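Local coordinates for glutamate racemase (Francisella tularensis subsp. tularensis, PDB 3OUT), which belongs to the Asp/Glu/hydantoin racemase family of two-sheet alpha/beta enzymes and is modelled here with D-glutamic acid bound in its pocket, at residues 38-43 with 237-242; 98-103 with 209-214; 111-116 with 177-182. All blocks are in the same frame, centred on the assembly; numbering follows the deposited sequence.

Overall arrangement
The three contacts illustrate how chemistry follows position in a two-sheet alpha/beta protein. Contact 1 is the most buried: two neighbouring strands of the six-stranded sheet end there, and a threonine hydroxyl and a carboxylate tie their loops together, with other subunits close by. Contact 2 reaches the same sheet at its outermost strand, 97-99, but is apolar and free of cross-segment hydrogen bonds, and is only partly buried. Contact 3 belongs to the separate four-stranded sheet, about 35 Å from contact 1 centre to centre. There backbone bonds run between strands at their starting ends, and a glutamine and a water lie toward the exposed side. Both contacts 2 and 3 are untouched by other subunits.

Contact 1 (38-43 with 237-242); sequences FGDIAR and YVTDIP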
loop_
_atom_site.group_PDB
_atom_site.type_symbol
_atom_site.label_atom_id
_atom_site.label_comp_id
_atom_site.label_asym_id
_atom_site.label_seq_id
_atom_site.Cartn_x
_atom_site.Cartn_y
_atom_site.Cartn_z
ATOM N N PHE B 38 -12.956 10.050 -4.696
ATOM C CA PHE B 38 -11.758 9.328 -4.243
ATOM C C PHE B 38 -10.740 9.251 -5.333
ATOM O O PHE B 38 -11.030 8.729 -6.420
ATOM C CB PHE B 38 -12.063 7.909 -3.760
ATOM C CG PHE B 38 -10.945 7.314 -2.920
ATOM C CD1 PHE B 38 -11.035 7.339 -1.544
ATOM C CD2 PHE B 38 -9.790 6.838 -3.510
ATOM C CE1 PHE B 38 -9.983 6.884 -0.759
ATOM C CE2 PHE B 38 -8.745 6.360 -2.736
ATOM C CZ PHE B 38 -8.860 6.395 -1.346
ATOM N N GLY B 39 -9.534 9.705 -5.055
ATOM C CA GLY B 39 -8.440 9.516 -5.998
ATOM C C GLY B 39 -7.247 8.907 -5.290
ATOM O O GLY B 39 -6.770 9.446 -4.274
ATOM N N ASP B 40 -6.753 7.796 -5.827
ATOM C CA ASP B 40 -5.570 7.096 -5.304
ATOM C C ASP B 40 -4.301 7.728 -5.869
ATOM O O ASP B 40 -3.484 7.074 -6.534
ATOM C CB ASP B 40 -5.653 5.608 -5.651
ATOM C CG ASP B 40 -4.615 4.766 -4.976
ATOM O OD1 ASP B 40 -3.944 5.222 -4.013
ATOM O OD2 ASP B 40 -4.464 3.595 -5.437
ATOM N N ILE B 41 -4.130 9.003 -5.570
ATOM C CA ILE B 41 -3.003 9.820 -6.082
ATOM C C ILE B 41 -1.611 9.229 -5.740
ATOM O O ILE B 41 -0.651 9.419 -6.484
ATOM C CB ILE B 41 -3.134 11.310 -5.639
ATOM C CG1 ILE B 41 -4.545 11.874 -5.877
ATOM C CG2 ILE B 41 -2.128 12.189 -6.396
ATOM C CD1 ILE B 41 -5.127 11.657 -7.313
ATOM N N ALA B 42 -1.501 8.512 -4.623
ATOM C CA ALA B 42 -0.231 7.896 -4.225
ATOM C C ALA B 42 0.272 6.860 -5.221
ATOM O O ALA B 42 1.474 6.652 -5.321
ATOM C CB ALA B 42 -0.355 7.264 -2.836
ATOM N N ARG B 43 -0.633 6.197 -5.951
ATOM C CA ARG B 43 -0.241 5.023 -6.768
ATOM C C ARG B 43 -0.578 5.141 -8.246
ATOM O O ARG B 43 -0.321 4.198 -9.008
ATOM C CB ARG B 43 -0.841 3.744 -6.132
ATOM C CG ARG B 43 -0.537 3.623 -4.682
ATOM C CD ARG B 43 -1.008 2.300 -4.056
ATOM N NE ARG B 43 -2.465 2.154 -4.053
ATOM C CZ ARG B 43 -3.146 1.324 -3.296
ATOM N NH1 ARG B 43 -2.526 0.466 -2.474
ATOM N NH2 ARG B 43 -4.479 1.297 -3.431
ATOM N N TYR B 237 -11.232 13.082 -1.264
ATOM C CA TYR B 237 -10.357 12.225 -0.468
ATOM C C TYR B 237 -9.295 11.625 -1.358
ATOM O O TYR B 237 -9.608 11.022 -2.386
ATOM C CB TYR B 237 -11.171 11.112 0.152
ATOM C CG TYR B 237 -12.015 11.505 1.346
ATOM C CD1 TYR B 237 -11.493 12.282 2.390
ATOM C CD2 TYR B 237 -13.298 11.012 1.471
ATOM C CE1 TYR B 237 -12.280 12.573 3.533
ATOM C CE2 TYR B 237 -14.085 11.276 2.568
ATOM C CZ TYR B 237 -13.583 12.069 3.605
ATOM O OH TYR B 237 -14.361 12.300 4.745
ATOM N N VAL B 238 -8.018 11.836 -1.003
ATOM C CA VAL B 238 -6.933 11.394 -1.833
ATOM C C VAL B 238 -5.834 10.749 -0.987
ATOM O O VAL B 238 -5.635 11.125 0.187
ATOM C CB VAL B 238 -6.366 12.574 -2.698
ATOM C CG1 VAL B 238 -7.443 13.061 -3.672
ATOM C CG2 VAL B 238 -5.908 13.756 -1.813
ATOM N N THR B 239 -5.101 9.809 -1.595
ATOM C CA THR B 239 -4.022 9.126 -0.875
ATOM C C THR B 239 -2.655 9.813 -1.006
ATOM O O THR B 239 -1.705 9.387 -0.380
ATOM C CB THR B 239 -3.894 7.658 -1.337
ATOM O OG1 THR B 239 -3.726 7.640 -2.747
ATOM C CG2 THR B 239 -5.164 6.869 -0.958
ATOM N N ASP B 240 -2.582 10.877 -1.796
ATOM C CA ASP B 240 -1.381 11.751 -1.783
ATOM C C ASP B 240 -1.765 13.135 -2.245
ATOM O O ASP B 240 -2.758 13.306 -2.976
ATOM C CB ASP B 240 -0.318 11.202 -2.717
ATOM C CG ASP B 240 1.042 11.825 -2.469
ATOM O OD1 ASP B 240 1.247 12.266 -1.304
ATOM O OD2 ASP B 240 1.858 11.918 -3.425
ATOM N N ILE B 241 -0.977 14.124 -1.808
ATOM C CA ILE B 241 -1.146 15.497 -2.274
ATOM C C ILE B 241 0.244 15.989 -2.653
ATOM O O ILE B 241 0.929 16.643 -1.853
ATOM C CB ILE B 241 -1.890 16.422 -1.247
ATOM C CG1 ILE B 241 -3.261 15.810 -0.945
ATOM C CG2 ILE B 241 -1.970 17.847 -1.797
ATOM C CD1 ILE B 241 -3.990 16.464 0.203
ATOM N N PRO B 242 0.676 15.678 -3.881
ATOM C CA PRO B 242 1.913 16.277 -4.399
ATOM C C PRO B 242 1.710 17.719 -4.868
ATOM O O PRO B 242 0.574 18.178 -5.059
ATOM C CB PRO B 242 2.268 15.375 -5.574
ATOM C CG PRO B 242 0.920 14.931 -6.071
ATOM C CD PRO B 242 0.026 14.791 -4.875
#
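Thr239 grips the loop from Asp40 to Ala42 just past the last parallel rungs of the sheet, and its side chain shows how a single hydroxyl can lock two loops. Its CB lies 3.6 Å from Asp40 OD1, and there the branches part. OG1, held between the backbone N and the carbonyl carbon (chi1 55°), donates to the anti lone pair of Asp40 OD1 at 2.7 Å. Thr239 OG1 also accepts from Ala42 N at 3.0 Å in a nearly straight bond (164°), so its rotation is fixed from two partners. Thr239 CG2 instead meets Phe38 CZ at 3.7 Å, the two side chains crossing at about a right angle. Beside this polar knot, Ile41 CG1 packs on Val238 CB at 3.7 Å. Behind it, Gly39 N donates to Tyr237 O at 3.0 Å, and Thr239 N to Gly39 O at 3.2 Å. Arg43 grips Asp40 OD2 side-on with NE and NH2 in a salt bridge, and Asp40 OD2 also bonds Tyr46 OH of the D-glutamic acid pocket. Adjoining parallel strands whose loops approach a ligand from their carboxy-terminal ends, here about 8 Å from the Ile41 side chain, are typical of alpha/beta folds.

Contact 2 (98-103 with 209-214); sequences IDVITA and LQASKM
Ala103 and Ala211 meet where helix 100-106 presses on helix 208-221, a small-residue junction that brings the two backbones close. Ala103 CB reaches 3.5 Å from Ala211 N, close against the main chain of its partner. Ala211 CB is in turn lodged between two neighbours, with Ala103 CB at 3.7 Å and Val100 CG1 at 3.8 Å. These three residues form the tight, buried part. At its partly exposed border Ile98 adds its CG2 branch, which stands anti to the backbone N and touches Ala211 O at 3.6 Å.

Farther toward the partly exposed side the contact slackens. Met214, a selenomethionine, sets its SE against the backbone of Ala103, 3.8 Å from Ala103 CA, while its CE lies loosely against Thr102, 4.0 Å from Thr102 O, with CG2 slightly farther. Thr102 is itself fixed from the other side by Asp99, the N-cap of its helix: Thr102 N donates to Asp99 OD2 at 2.9 Å, from above the carboxylate plane, and Thr102 OG1 gives its proton to Asp99 OD1 at 2.6 Å. Gln210 lines another margin with its aliphatic CG near Ala103 O, and its NE2 bonds Ser106 OG.

Strand 97-99, the outermost of its sheet within the chain, pairs with strand 72-75 beside it. Val100 also rests on Asn78 and Ser81 of helix 78-92, whereas Ser212 of helix 208-221 faces helix 20-29. Since helix 100-106 leads from the six-stranded sheet into the four-stranded one and helix 208-221 leads back, the contact joins the two connections between them.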
loop_
_atom_site.group_PDB
_atom_site.type_symbol
_atom_site.label_atom_id
_atom_site.label_comp_id
_atom_site.label_asym_id
_atom_site.label_seq_id
_atom_site.Cartn_x
_atom_site.Cartn_y
_atom_site.Cartn_z
ATOM N N ILE B 98 -22.278 2.463 -11.610
ATOM C CA ILE B 98 -22.323 2.911 -12.983
ATOM C C ILE B 98 -20.874 3.038 -13.427
ATOM O O ILE B 98 -20.039 3.437 -12.636
ATOM C CB ILE B 98 -22.984 4.311 -13.067
ATOM C CG1 ILE B 98 -24.465 4.300 -12.620
ATOM C CG2 ILE B 98 -22.817 4.922 -14.444
ATOM C CD1 ILE B 98 -25.319 3.442 -13.454
ATOM N N ASP B 99 -20.554 2.725 -14.669
ATOM C CA ASP B 99 -19.135 2.813 -15.137
ATOM C C ASP B 99 -19.033 3.487 -16.492
ATOM O O ASP B 99 -19.966 3.435 -17.301
ATOM C CB ASP B 99 -18.449 1.457 -15.172
ATOM C CG ASP B 99 -18.919 0.605 -16.295
ATOM O OD1 ASP B 99 -20.012 -0.007 -16.173
ATOM O OD2 ASP B 99 -18.239 0.598 -17.334
ATOM N N VAL B 100 -17.898 4.130 -16.745
ATOM C CA VAL B 100 -17.726 4.927 -17.966
ATOM C C VAL B 100 -17.631 4.096 -19.239
ATOM O O VAL B 100 -17.960 4.608 -20.303
ATOM C CB VAL B 100 -16.510 5.886 -17.912
ATOM C CG1 VAL B 100 -16.812 7.077 -17.027
ATOM C CG2 VAL B 100 -15.152 5.175 -17.440
ATOM N N ILE B 101 -17.202 2.831 -19.177
ATOM C CA ILE B 101 -17.158 2.012 -20.375
ATOM C C ILE B 101 -18.579 1.680 -20.822
ATOM O O ILE B 101 -18.879 1.775 -22.014
ATOM C CB ILE B 101 -16.279 0.761 -20.205
ATOM C CG1 ILE B 101 -14.821 1.181 -19.984
ATOM C CG2 ILE B 101 -16.401 -0.183 -21.412
ATOM C CD1 ILE B 101 -13.846 0.028 -19.893
ATOM N N THR B 102 -19.450 1.326 -19.875
ATOM C CA THR B 102 -20.886 1.140 -20.222
ATOM C C THR B 102 -21.452 2.375 -20.901
ATOM O O THR B 102 -22.199 2.270 -21.888
ATOM C CB THR B 102 -21.705 0.755 -18.958
ATOM O OG1 THR B 102 -21.172 -0.467 -18.423
ATOM C CG2 THR B 102 -23.187 0.594 -19.271
ATOM N N ALA B 103 -21.113 3.537 -20.393
ATOM C CA ALA B 103 -21.527 4.805 -21.005
ATOM C C ALA B 103 -21.001 4.961 -22.429
ATOM O O ALA B 103 -21.746 5.306 -23.347
ATOM C CB ALA B 103 -21.076 5.989 -20.131
ATOM N N LEU B 209 -20.072 12.588 -19.520
ATOM C CA LEU B 209 -21.387 13.146 -19.230
ATOM C C LEU B 209 -22.479 12.076 -19.306
ATOM O O LEU B 209 -23.370 12.056 -18.475
ATOM C CB LEU B 209 -21.709 14.326 -20.158
ATOM C CG LEU B 209 -23.031 15.034 -19.860
ATOM C CD1 LEU B 209 -23.132 15.629 -18.429
ATOM C CD2 LEU B 209 -23.213 16.106 -20.965
ATOM N N GLN B 210 -22.387 11.202 -20.299
ATOM C CA GLN B 210 -23.328 10.073 -20.445
ATOM C C GLN B 210 -23.336 9.228 -19.179
ATOM O O GLN B 210 -24.417 8.865 -18.682
ATOM C CB GLN B 210 -22.972 9.235 -21.651
ATOM C CG GLN B 210 -23.847 7.985 -21.891
ATOM C CD GLN B 210 -25.303 8.279 -22.306
ATOM O OE1 GLN B 210 -25.795 9.394 -22.206
ATOM N NE2 GLN B 210 -25.986 7.254 -22.782
ATOM N N ALA B 211 -22.148 8.933 -18.633
ATOM C CA ALA B 211 -22.084 8.185 -17.370
ATOM C C ALA B 211 -22.806 8.918 -16.245
ATOM O O ALA B 211 -23.578 8.335 -15.466
ATOM C CB ALA B 211 -20.556 7.866 -16.974
ATOM N N SER B 212 -22.577 10.227 -16.154
ATOM C CA SER B 212 -23.284 11.028 -15.152
ATOM C C SER B 212 -24.804 10.995 -15.341
ATOM O O SER B 212 -25.544 10.875 -14.375
ATOM C CB SER B 212 -22.751 12.451 -15.161
ATOM O OG SER B 212 -21.340 12.448 -14.958
ATOM N N LYS B 213 -25.253 11.102 -16.590
ATOM C CA LYS B 213 -26.694 10.981 -16.906
ATOM C C LYS B 213 -27.291 9.639 -16.542
ATOM O O LYS B 213 -28.437 9.594 -16.089
ATOM C CB LYS B 213 -26.933 11.295 -18.368
ATOM C CG LYS B 213 -26.623 12.743 -18.656
ATOM C CD LYS B 213 -27.164 13.217 -19.957
ATOM C CE LYS B 213 -26.674 12.483 -21.133
ATOM N NZ LYS B 213 -27.296 13.060 -22.385
HETATM N N MSE B 214 -26.519 8.564 -16.722
HETATM C CA MSE B 214 -26.955 7.234 -16.310
HETATM C C MSE B 214 -27.190 7.203 -14.800
HETATM O O MSE B 214 -28.152 6.604 -14.329
HETATM C CB MSE B 214 -25.974 6.135 -16.778
HETATM C CG MSE B 214 -26.016 5.925 -18.267
HETATM SE SE MSE B 214 -24.646 4.648 -18.759
HETATM C CE MSE B 214 -25.547 3.869 -20.321
#

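Contact 3 (111-116 with 177-182); sequences LNTVGV and KNIQAL
At the entrance to two neighbouring parallel strands, 113-118 and 181-184, Gln180 reaches across to the chain at Asn112 and Thr113. Its side chain runs extended beyond CG (chi2 170°, CD anti to CA), and OE1 accepts two backbone N-H groups. Asn112 N, at 2.7 Å from Gln180 OE1, lies in the carbonyl plane, while Thr113 N, at 3.0 Å from that oxygen, is tilted 26° from it. Gln180 N replies with a bond of 2.9 Å to Thr113 O, so the residue is held at both ends. Outward, a water donates to Asn112 OD1 at 3.2 Å and weakly accepts from Gln180 NE2. Further in, Gly115 N donates to Ala181 O at 2.9 Å, nearly straight at 172°. With no side chain at Gly115, Ile179 CD1 comes to 3.9 Å from Gly115 CA, and Leu182 CD1 to 3.7 Å from Gly115 C. Leu111 CD1 packs against Ala181 CB at 3.7 Å, whereas Ala181 N is buried without a partner. Thr113 OG1 turns to Glu140 at strand 140-145, which pairs with 113-118 in turn. Regular pairing is established at Gly115 with Leu182, after an irregular start bridged by Gln180; such neighbouring parallel strands are typical of an alpha/beta sheet.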
loop_
_atom_site.group_PDB
_atom_site.type_symbol
_atom_site.label_atom_id
_atom_site.label_comp_id
_atom_site.label_asym_id
_atom_site.label_seq_id
_atom_site.Cartn_x
_atom_site.Cartn_y
_atom_site.Cartn_z
ATOM N N LEU B 111 -23.270 1.947 -34.576
ATOM C CA LEU B 111 -22.338 2.171 -35.651
ATOM C C LEU B 111 -21.862 0.848 -36.213
ATOM O O LEU B 111 -22.070 -0.179 -35.597
ATOM C CB LEU B 111 -21.160 3.002 -35.134
ATOM C CG LEU B 111 -21.608 4.355 -34.586
ATOM C CD1 LEU B 111 -20.388 5.109 -34.037
ATOM C CD2 LEU B 111 -22.346 5.216 -35.630
ATOM N N ASN B 112 -21.217 0.890 -37.366
ATOM C CA ASN B 112 -20.641 -0.275 -38.003
ATOM C C ASN B 112 -19.144 -0.448 -37.730
ATOM O O ASN B 112 -18.644 -1.572 -37.640
ATOM C CB ASN B 112 -20.826 -0.141 -39.510
ATOM C CG ASN B 112 -22.256 0.132 -39.875
ATOM O OD1 ASN B 112 -22.573 1.178 -40.470
ATOM N ND2 ASN B 112 -23.132 -0.774 -39.495
ATOM N N THR B 113 -18.441 0.682 -37.584
ATOM C CA THR B 113 -16.982 0.686 -37.454
ATOM C C THR B 113 -16.572 1.748 -36.418
ATOM O O THR B 113 -16.922 2.914 -36.556
ATOM C CB THR B 113 -16.348 1.002 -38.816
ATOM O OG1 THR B 113 -16.874 0.090 -39.805
ATOM C CG2 THR B 113 -14.875 0.838 -38.724
ATOM N N VAL B 114 -15.915 1.302 -35.331
ATOM C CA VAL B 114 -15.606 2.171 -34.176
ATOM C C VAL B 114 -14.122 2.047 -33.847
ATOM O O VAL B 114 -13.561 0.950 -33.878
ATOM C CB VAL B 114 -16.438 1.726 -32.937
ATOM C CG1 VAL B 114 -16.115 2.613 -31.674
ATOM C CG2 VAL B 114 -17.914 1.848 -33.252
ATOM N N GLY B 115 -13.480 3.180 -33.564
ATOM C CA GLY B 115 -12.153 3.200 -33.007
ATOM C C GLY B 115 -12.190 3.495 -31.522
ATOM O O GLY B 115 -13.068 4.186 -31.037
ATOM N N VAL B 116 -11.198 2.968 -30.816
ATOM C CA VAL B 116 -11.002 3.220 -29.365
ATOM C C VAL B 116 -9.537 3.524 -29.080
ATOM O O VAL B 116 -8.640 2.795 -29.505
ATOM C CB VAL B 116 -11.401 1.993 -28.542
ATOM C CG1 VAL B 116 -11.331 2.290 -27.028
ATOM C CG2 VAL B 116 -12.833 1.601 -28.873
ATOM N N LYS B 177 -8.682 2.841 -41.633
ATOM C CA LYS B 177 -9.676 1.930 -41.031
ATOM C C LYS B 177 -11.122 2.354 -41.255
ATOM O O LYS B 177 -12.033 1.600 -40.905
ATOM C CB LYS B 177 -9.457 1.785 -39.503
ATOM C CG LYS B 177 -8.063 1.315 -39.048
ATOM C CD LYS B 177 -7.653 -0.001 -39.706
ATOM C CE LYS B 177 -6.480 -0.677 -38.999
ATOM N NZ LYS B 177 -5.156 -0.102 -39.368
ATOM N N ASN B 178 -11.343 3.550 -41.797
ATOM C CA ASN B 178 -12.677 4.054 -42.062
ATOM C C ASN B 178 -13.586 3.997 -40.817
ATOM O O ASN B 178 -14.758 3.586 -40.879
ATOM C CB ASN B 178 -13.316 3.283 -43.236
ATOM C CG ASN B 178 -12.461 3.300 -44.485
ATOM O OD1 ASN B 178 -12.089 4.371 -44.978
ATOM N ND2 ASN B 178 -12.135 2.108 -45.010
ATOM N N ILE B 179 -13.057 4.426 -39.673
ATOM C CA ILE B 179 -13.898 4.482 -38.470
ATOM C C ILE B 179 -14.959 5.594 -38.559
ATOM O O ILE B 179 -14.727 6.683 -39.129
ATOM C CB ILE B 179 -13.046 4.578 -37.142
ATOM C CG1 ILE B 179 -12.509 5.983 -36.902
ATOM C CG2 ILE B 179 -11.931 3.532 -37.140
ATOM C CD1 ILE B 179 -11.630 6.096 -35.557
ATOM N N GLN B 180 -16.125 5.338 -37.964
ATOM C CA GLN B 180 -17.218 6.308 -37.887
ATOM C C GLN B 180 -17.176 7.207 -36.663
ATOM O O GLN B 180 -17.796 8.273 -36.633
ATOM C CB GLN B 180 -18.541 5.577 -37.964
ATOM C CG GLN B 180 -18.773 4.908 -39.324
ATOM C CD GLN B 180 -19.961 3.987 -39.319
ATOM O OE1 GLN B 180 -20.009 3.012 -38.563
ATOM N NE2 GLN B 180 -20.946 4.291 -40.170
ATOM N N ALA B 181 -16.474 6.747 -35.625
ATOM C CA ALA B 181 -16.313 7.525 -34.401
ATOM C C ALA B 181 -15.102 6.962 -33.667
ATOM O O ALA B 181 -14.689 5.800 -33.881
ATOM C CB ALA B 181 -17.537 7.410 -33.490
ATOM N N LEU B 182 -14.521 7.801 -32.840
ATOM C CA LEU B 182 -13.365 7.441 -32.019
ATOM C C LEU B 182 -13.762 7.656 -30.558
ATOM O O LEU B 182 -14.052 8.795 -30.140
ATOM C CB LEU B 182 -12.158 8.328 -32.346
ATOM C CG LEU B 182 -10.887 7.966 -31.549
ATOM C CD1 LEU B 182 -10.271 6.587 -31.888
ATOM C CD2 LEU B 182 -9.802 9.033 -31.696
HETATM O O HOH W 1 -23.974 3.624 -38.931
#